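Local coordinates for uncharacterized NTF2-like protein (Mesorhizobium loti, PDB 3FH1) that is of unknown function but has the SnoaL-like, NTF2-type fold, whose cone-shaped pocket in relatives commonly holds small molecules, at residues 29-35 with 70-75; 91-97 with 109-115. All blocks are in the same frame, centred on the assembly; numbering follows the deposited sequence.

Interaction 1 of 2, residues 29-35 with 70-75; sequences VFQLHDP and WSAIAT
His33 and Ala74 bring the two backbones together, their CA atoms 4.9 Å apart where helix 16-31 gives out beside residues 70-75 of the second helix. A Schellman motif ends the first helix here: Asp34 N bonds back to Val29 O, His33 N makes a weak bond to Phe30 O, and His33 takes positive phi. That turn sets the imidazole beside the second helix, where ND1 donates to Ala74 O at 2.7 Å. The acceptor lies almost in the ring plane, at its edge, although the bond is bent, 146° at the hydrogen, and the donor is tilted from the carbonyl plane. One face of the same imidazole rests over Phe30 O.

Deeper in, Phe30 meets Trp70 as an offset edge-to-face pair, CZ leading toward the five-membered ring, with planes at 77°. With CG anti to its own carbonyl carbon (chi1 -58°), the phenyl ring swings toward the second helix, and Ala74 CB lies 3.9 Å from CD1. Val29 CG1 covers one phenyl face and also reaches Ala74 CB. This is the helical side of the NTF2-like fold, where Phe26 packs edge-to-face on both aromatic rings and Trp70 NE1 bonds to an unidentified ligand, probably from the crystallisation liquor.

Past the turn, Pro35 lies against Ser71 and Thr75: in the conformer modelled here Ser71 OG, a hydroxyl bonded to Val67 O, sits 3.4 Å from Pro35 CB, and Pro35 CD is 3.9 Å from Thr75 CG2. Thr75 OG1 turns back along its own chain and donates to Ser71 O at 2.8 Å.

Interaction 2 of 2, residues 91-97 with 109-115; sequences DRATIRW and GVNLMRV
Trp97 lays its indole across the backbone of Gly109, in an antiparallel hairpin of the curved NTF2-like sheet formed by strands 92-100 and 106-116. Gly109 CA stands 3.5 Å from the centroid of the six-membered ring, only 8° off its normal, a CH-pi contact over the face. With CG lodged between the backbone N and the carbonyl carbon (chi1 48°), the indole folds back over the neighbouring strand; a CB on Gly109 would collide with CH2 of Trp97. From its edge, NE1 donates to Asn111 OD1 at 2.9 Å. Ring and amide planes stand 86° apart, and the N-H comes from above the carbonyl plane, missing the lone pairs. A leucine in place of Trp97 would probably leave Asn111 OD1 without this donor and uncover the backbone at Gly109.

On the same face Ile95 and Met113, a selenomethionine, meet obliquely through CD1 and CG, 4.0 Å apart; Met23 and Asn27 of helix 16-31 pack against Ala93 and Ile95 there.

The other face carries Thr94 and, in the conformer modelled, Leu112 side by side, and the second subunit packs on it, Thr94 on its own counterpart. Arg92 and Arg114 also run alongside each other, their guanidinium planes clearly turned against each other, with Arg114 CD over the face of the Arg92 guanidinium. Their charges go to different partners: Arg92 to Glu85 of the second subunit, Arg114 to Glu122. Seven backbone hydrogen bonds tie the strands together; at the end away from the hairpin's connecting turn, Val115 N reaches Asp91 O at 2.8 Å, with the donor in the carbonyl plane.

Interaction 1 comes first along the chain and closes before interaction 2 opens; their centres lie about 17 Å apart, and their nearest atoms come within about 5 Å without touching. Helix 16-31 links the two: its C-terminal end takes part in interaction 1, while residues further back along it pack on Ala93, Ile95 and Val115. Interaction 1 thus joins two helices of the SnoaL-like domain and interaction 2 two neighbouring strands of its sheet. The same unidentified ligand is hydrogen-bonded by Trp70 and, weakly, by Asn111, consistent with a pocket between helices and sheet. The sheet's other face meets the second subunit.

Interaction 1 of 2, residues 29-35 with 70-75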
loop_
_atom_site.group_PDB
_atom_site.type_symbol
_atom_site.label_atom_id
_atom_site.label_comp_id
_atom_site.label_asym_id
_atom_site.label_seq_id
_atom_site.Cartn_x
_atom_site.Cartn_y
_atom_site.Cartn_z
ATOM N N VAL A 29 10.673 -4.598 -15.936
ATOM C CA VAL A 29 11.851 -3.723 -15.952
ATOM C C VAL A 29 12.797 -4.119 -14.813
ATOM O O VAL A 29 14.015 -4.184 -14.990
ATOM C CB VAL A 29 11.451 -2.236 -15.801
ATOM C CG1 VAL A 29 12.684 -1.364 -15.337
ATOM C CG2 VAL A 29 10.794 -1.722 -17.095
ATOM N N PHE A 30 12.222 -4.412 -13.659
ATOM C CA PHE A 30 13.008 -4.713 -12.468
ATOM C C PHE A 30 13.500 -6.136 -12.465
ATOM O O PHE A 30 14.624 -6.394 -12.056
ATOM C CB PHE A 30 12.235 -4.323 -11.194
ATOM C CG PHE A 30 11.873 -2.901 -11.211
ATOM C CD1 PHE A 30 12.774 -1.943 -10.815
ATOM C CD2 PHE A 30 10.675 -2.498 -11.748
ATOM C CE1 PHE A 30 12.459 -0.596 -10.925
ATOM C CE2 PHE A 30 10.381 -1.147 -11.876
ATOM C CZ PHE A 30 11.278 -0.218 -11.444
ATOM N N GLN A 31 12.646 -7.048 -12.885
ATOM C CA GLN A 31 13.015 -8.475 -12.923
ATOM C C GLN A 31 14.108 -8.753 -13.936
ATOM O O GLN A 31 14.994 -9.576 -13.678
ATOM C CB GLN A 31 11.795 -9.306 -13.252
ATOM C CG GLN A 31 10.697 -9.229 -12.183
ATOM C CD GLN A 31 11.173 -9.714 -10.809
ATOM O OE1 GLN A 31 11.595 -10.868 -10.658
ATOM N NE2 GLN A 31 11.138 -8.840 -9.829
ATOM N N LEU A 32 14.075 -8.054 -15.075
ATOM C CA LEU A 32 15.051 -8.212 -16.139
ATOM C C LEU A 32 16.205 -7.210 -16.056
ATOM O O LEU A 32 17.122 -7.256 -16.857
ATOM C CB LEU A 32 14.355 -8.065 -17.492
ATOM C CG LEU A 32 13.218 -9.065 -17.741
ATOM C CD1 LEU A 32 12.596 -8.757 -19.085
ATOM C CD2 LEU A 32 13.698 -10.505 -17.691
ATOM N N HIS A 33 16.174 -6.341 -15.055
ATOM C CA HIS A 33 17.161 -5.261 -14.892
ATOM C C HIS A 33 17.353 -4.503 -16.210
ATOM O O HIS A 33 18.485 -4.282 -16.674
ATOM C CB HIS A 33 18.476 -5.791 -14.349
ATOM C CG HIS A 33 18.324 -6.514 -13.059
ATOM N ND1 HIS A 33 18.228 -5.863 -11.851
ATOM C CD2 HIS A 33 18.237 -7.839 -12.787
ATOM C CE1 HIS A 33 18.092 -6.761 -10.886
ATOM N NE2 HIS A 33 18.096 -7.965 -11.430
ATOM N N ASP A 34 16.241 -4.136 -16.830
ATOM C CA ASP A 34 16.274 -3.554 -18.169
ATOM C C ASP A 34 15.312 -2.380 -18.256
ATOM O O ASP A 34 14.116 -2.564 -18.325
ATOM C CB ASP A 34 15.893 -4.622 -19.206
ATOM C CG ASP A 34 15.978 -4.093 -20.618
ATOM O OD1 ASP A 34 16.214 -2.878 -20.788
ATOM O OD2 ASP A 34 15.810 -4.897 -21.558
ATOM N N PRO A 35 15.835 -1.169 -18.183
ATOM C CA PRO A 35 14.936 -0.047 -18.153
ATOM C C PRO A 35 14.435 0.470 -19.496
ATOM O O PRO A 35 13.824 1.522 -19.524
ATOM C CB PRO A 35 15.795 1.032 -17.493
ATOM C CG PRO A 35 17.149 0.722 -17.847
ATOM C CD PRO A 35 17.242 -0.744 -18.070
ATOM N N TRP A 70 13.826 5.121 -11.453
ATOM C CA TRP A 70 13.558 3.712 -11.656
ATOM C C TRP A 70 14.673 2.979 -12.428
ATOM O O TRP A 70 14.957 1.811 -12.157
ATOM C CB TRP A 70 12.224 3.544 -12.322
ATOM C CG TRP A 70 11.083 3.616 -11.359
ATOM C CD1 TRP A 70 11.038 3.103 -10.088
ATOM C CD2 TRP A 70 9.779 4.156 -11.612
ATOM N NE1 TRP A 70 9.772 3.288 -9.547
ATOM C CE2 TRP A 70 8.988 3.882 -10.489
ATOM C CE3 TRP A 70 9.188 4.795 -12.717
ATOM C CZ2 TRP A 70 7.670 4.291 -10.412
ATOM C CZ3 TRP A 70 7.906 5.199 -12.629
ATOM C CH2 TRP A 70 7.143 4.948 -11.473
ATOM N N SER A 71 15.296 3.647 -13.398
ATOM C CA SER A 71 16.414 3.060 -14.163
ATOM C C SER A 71 17.599 2.722 -13.262
ATOM O O SER A 71 18.255 1.684 -13.404
ATOM C CB SER A 71 16.857 4.016 -15.280
ATOM O OG SER A 71 15.814 4.212 -16.216
ATOM N N ALA A 72 17.894 3.623 -12.347
ATOM C CA ALA A 72 19.004 3.415 -11.438
ATOM C C ALA A 72 18.670 2.225 -10.531
ATOM O O ALA A 72 19.540 1.405 -10.231
ATOM C CB ALA A 72 19.255 4.669 -10.601
ATOM N N ILE A 73 17.446 2.205 -10.025
ATOM C CA ILE A 73 16.981 1.130 -9.126
ATOM C C ILE A 73 17.103 -0.204 -9.839
ATOM O O ILE A 73 17.635 -1.159 -9.267
ATOM C CB ILE A 73 15.563 1.357 -8.575
ATOM C CG1 ILE A 73 15.595 2.539 -7.584
ATOM C CG2 ILE A 73 15.022 0.048 -7.878
ATOM C CD1 ILE A 73 14.217 3.065 -7.214
ATOM N N ALA A 74 16.637 -0.254 -11.076
ATOM C CA ALA A 74 16.604 -1.497 -11.871
ATOM C C ALA A 74 17.959 -2.056 -12.210
ATOM O O ALA A 74 18.077 -3.237 -12.508
ATOM C CB ALA A 74 15.818 -1.300 -13.181
ATOM N N THR A 75 18.949 -1.192 -12.256
ATOM C CA THR A 75 20.268 -1.587 -12.702
ATOM C C THR A 75 21.346 -1.537 -11.614
ATOM O O THR A 75 22.533 -1.718 -11.924
ATOM C CB THR A 75 20.728 -0.732 -13.932
ATOM O OG1 THR A 75 20.805 0.642 -13.545
ATOM C CG2 THR A 75 19.776 -0.918 -15.099
#

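Interaction 2 of 2, residues 91-97 with 109-115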
loop_
_atom_site.group_PDB
_atom_site.type_symbol
_atom_site.label_atom_id
_atom_site.label_comp_id
_atom_site.label_asym_id
_atom_site.label_seq_id
_atom_site.Cartn_x
_atom_site.Cartn_y
_atom_site.Cartn_z
ATOM N N ASP A 91 -8.065 1.461 -12.878
ATOM C CA ASP A 91 -6.833 2.183 -13.262
ATOM C C ASP A 91 -5.809 2.165 -12.094
ATOM O O ASP A 91 -4.772 2.863 -12.118
ATOM C CB ASP A 91 -7.193 3.634 -13.581
ATOM C CG ASP A 91 -7.922 3.793 -14.848
ATOM O OD1 ASP A 91 -7.609 3.065 -15.830
ATOM O OD2 ASP A 91 -8.797 4.697 -14.860
ATOM N N ARG A 92 -6.024 1.321 -11.087
ATOM C CA ARG A 92 -5.119 1.245 -9.938
ATOM C C ARG A 92 -4.544 -0.119 -9.699
ATOM O O ARG A 92 -5.123 -1.119 -10.114
ATOM C CB ARG A 92 -5.873 1.683 -8.676
ATOM C CG ARG A 92 -6.295 3.154 -8.811
ATOM C CD ARG A 92 -6.491 3.727 -7.506
ATOM N NE ARG A 92 -7.051 5.045 -7.591
ATOM C CZ ARG A 92 -7.037 5.857 -6.552
ATOM N NH1 ARG A 92 -6.477 5.470 -5.416
ATOM N NH2 ARG A 92 -7.620 7.031 -6.654
ATOM N N ALA A 93 -3.402 -0.183 -9.039
ATOM C CA ALA A 93 -2.830 -1.438 -8.681
ATOM C C ALA A 93 -2.019 -1.304 -7.447
ATOM O O ALA A 93 -1.561 -0.224 -7.081
ATOM C CB ALA A 93 -1.927 -1.933 -9.782
ATOM N N THR A 94 -1.887 -2.421 -6.756
ATOM C CA THR A 94 -0.899 -2.497 -5.663
ATOM C C THR A 94 0.124 -3.595 -6.013
ATOM O O THR A 94 -0.234 -4.610 -6.594
ATOM C CB THR A 94 -1.537 -2.789 -4.259
ATOM O OG1 THR A 94 -2.207 -4.071 -4.254
ATOM C CG2 THR A 94 -2.455 -1.690 -3.853
ATOM N N ILE A 95 1.386 -3.337 -5.727
ATOM C CA ILE A 95 2.440 -4.332 -5.982
ATOM C C ILE A 95 3.201 -4.481 -4.708
ATOM O O ILE A 95 3.890 -3.535 -4.273
ATOM C CB ILE A 95 3.445 -3.913 -7.089
ATOM C CG1 ILE A 95 2.695 -3.488 -8.378
ATOM C CG2 ILE A 95 4.419 -5.026 -7.321
ATOM C CD1 ILE A 95 3.608 -2.708 -9.376
ATOM N N ARG A 96 3.001 -5.631 -4.051
ATOM C CA ARG A 96 3.814 -5.972 -2.869
ATOM C C ARG A 96 5.062 -6.684 -3.318
ATOM O O ARG A 96 5.034 -7.555 -4.187
ATOM C CB ARG A 96 3.041 -6.816 -1.846
ATOM C CG ARG A 96 2.039 -6.023 -1.010
ATOM C CD ARG A 96 1.490 -6.943 0.069
ATOM N NE ARG A 96 0.642 -8.059 -0.357
ATOM C CZ ARG A 96 0.925 -9.355 -0.178
ATOM N NH1 ARG A 96 2.102 -9.755 0.226
ATOM N NH2 ARG A 96 0.015 -10.287 -0.453
ATOM N N TRP A 97 6.172 -6.336 -2.674
ATOM C CA TRP A 97 7.497 -6.817 -3.003
ATOM C C TRP A 97 8.421 -6.960 -1.821
ATOM O O TRP A 97 8.166 -6.458 -0.737
ATOM C CB TRP A 97 8.140 -5.897 -4.073
ATOM C CG TRP A 97 8.043 -4.434 -3.795
ATOM C CD1 TRP A 97 7.205 -3.563 -4.434
ATOM C CD2 TRP A 97 8.853 -3.625 -2.915
ATOM N NE1 TRP A 97 7.380 -2.294 -3.971
ATOM C CE2 TRP A 97 8.393 -2.293 -3.054
ATOM C CE3 TRP A 97 9.888 -3.882 -2.022
ATOM C CZ2 TRP A 97 8.940 -1.237 -2.318
ATOM C CZ3 TRP A 97 10.413 -2.838 -1.297
ATOM C CH2 TRP A 97 9.965 -1.549 -1.466
ATOM N N GLY A 109 7.993 -4.226 1.069
ATOM C CA GLY A 109 7.360 -2.947 0.700
ATOM C C GLY A 109 6.211 -3.112 -0.233
ATOM O O GLY A 109 5.801 -4.230 -0.593
ATOM N N VAL A 110 5.662 -1.980 -0.639
ATOM C CA VAL A 110 4.527 -1.963 -1.513
ATOM C C VAL A 110 4.554 -0.674 -2.325
ATOM O O VAL A 110 5.009 0.396 -1.846
ATOM C CB VAL A 110 3.173 -2.031 -0.713
ATOM C CG1 VAL A 110 2.984 -0.807 0.201
ATOM C CG2 VAL A 110 1.987 -2.311 -1.683
ATOM N N ASN A 111 4.090 -0.791 -3.569
ATOM C CA ASN A 111 3.830 0.361 -4.410
ATOM C C ASN A 111 2.305 0.468 -4.661
ATOM O O ASN A 111 1.624 -0.540 -4.968
ATOM C CB ASN A 111 4.405 0.220 -5.824
ATOM C CG ASN A 111 5.885 0.398 -5.892
ATOM O OD1 ASN A 111 6.591 0.324 -4.915
ATOM N ND2 ASN A 111 6.375 0.696 -7.106
ATOM N N LEU A 112 1.764 1.680 -4.504
ATOM C CA LEU A 112 0.423 2.005 -4.947
ATOM C C LEU A 112 0.528 2.770 -6.257
ATOM O O LEU A 112 1.089 3.871 -6.339
ATOM C CB LEU A 112 -0.334 2.876 -3.953
ATOM C CG LEU A 112 -1.139 2.148 -2.888
ATOM C CD1 LEU A 112 -0.179 1.276 -2.010
ATOM C CD2 LEU A 112 -1.965 3.162 -2.046
HETATM N N MSE A 113 -0.090 2.198 -7.268
HETATM C CA MSE A 113 0.081 2.678 -8.646
HETATM C C MSE A 113 -1.185 3.138 -9.232
HETATM O O MSE A 113 -2.229 2.537 -9.000
HETATM C CB MSE A 113 0.634 1.535 -9.536
HETATM C CG MSE A 113 1.872 0.842 -9.010
HETATM SE SE MSE A 113 3.473 1.866 -9.145
HETATM C CE MSE A 113 3.710 1.690 -11.049
ATOM N N ARG A 114 -1.109 4.205 -10.035
ATOM C CA ARG A 114 -2.282 4.726 -10.693
ATOM C C ARG A 114 -1.954 5.103 -12.144
ATOM O O ARG A 114 -0.878 5.690 -12.401
ATOM C CB ARG A 114 -2.867 5.906 -9.946
ATOM C CG ARG A 114 -4.176 6.410 -10.566
ATOM C CD ARG A 114 -4.918 7.415 -9.711
ATOM N NE ARG A 114 -4.139 8.599 -9.411
ATOM C CZ ARG A 114 -4.076 9.663 -10.188
ATOM N NH1 ARG A 114 -4.754 9.711 -11.320
ATOM N NH2 ARG A 114 -3.331 10.699 -9.813
ATOM N N VAL A 115 -2.823 4.688 -13.059
ATOM C CA VAL A 115 -2.644 4.973 -14.476
ATOM C C VAL A 115 -3.733 5.835 -15.016
ATOM O O VAL A 115 -4.886 5.753 -14.578
ATOM C CB VAL A 115 -2.613 3.693 -15.289
ATOM C CG1 VAL A 115 -1.364 2.870 -14.864
ATOM C CG2 VAL A 115 -3.928 2.924 -15.100
#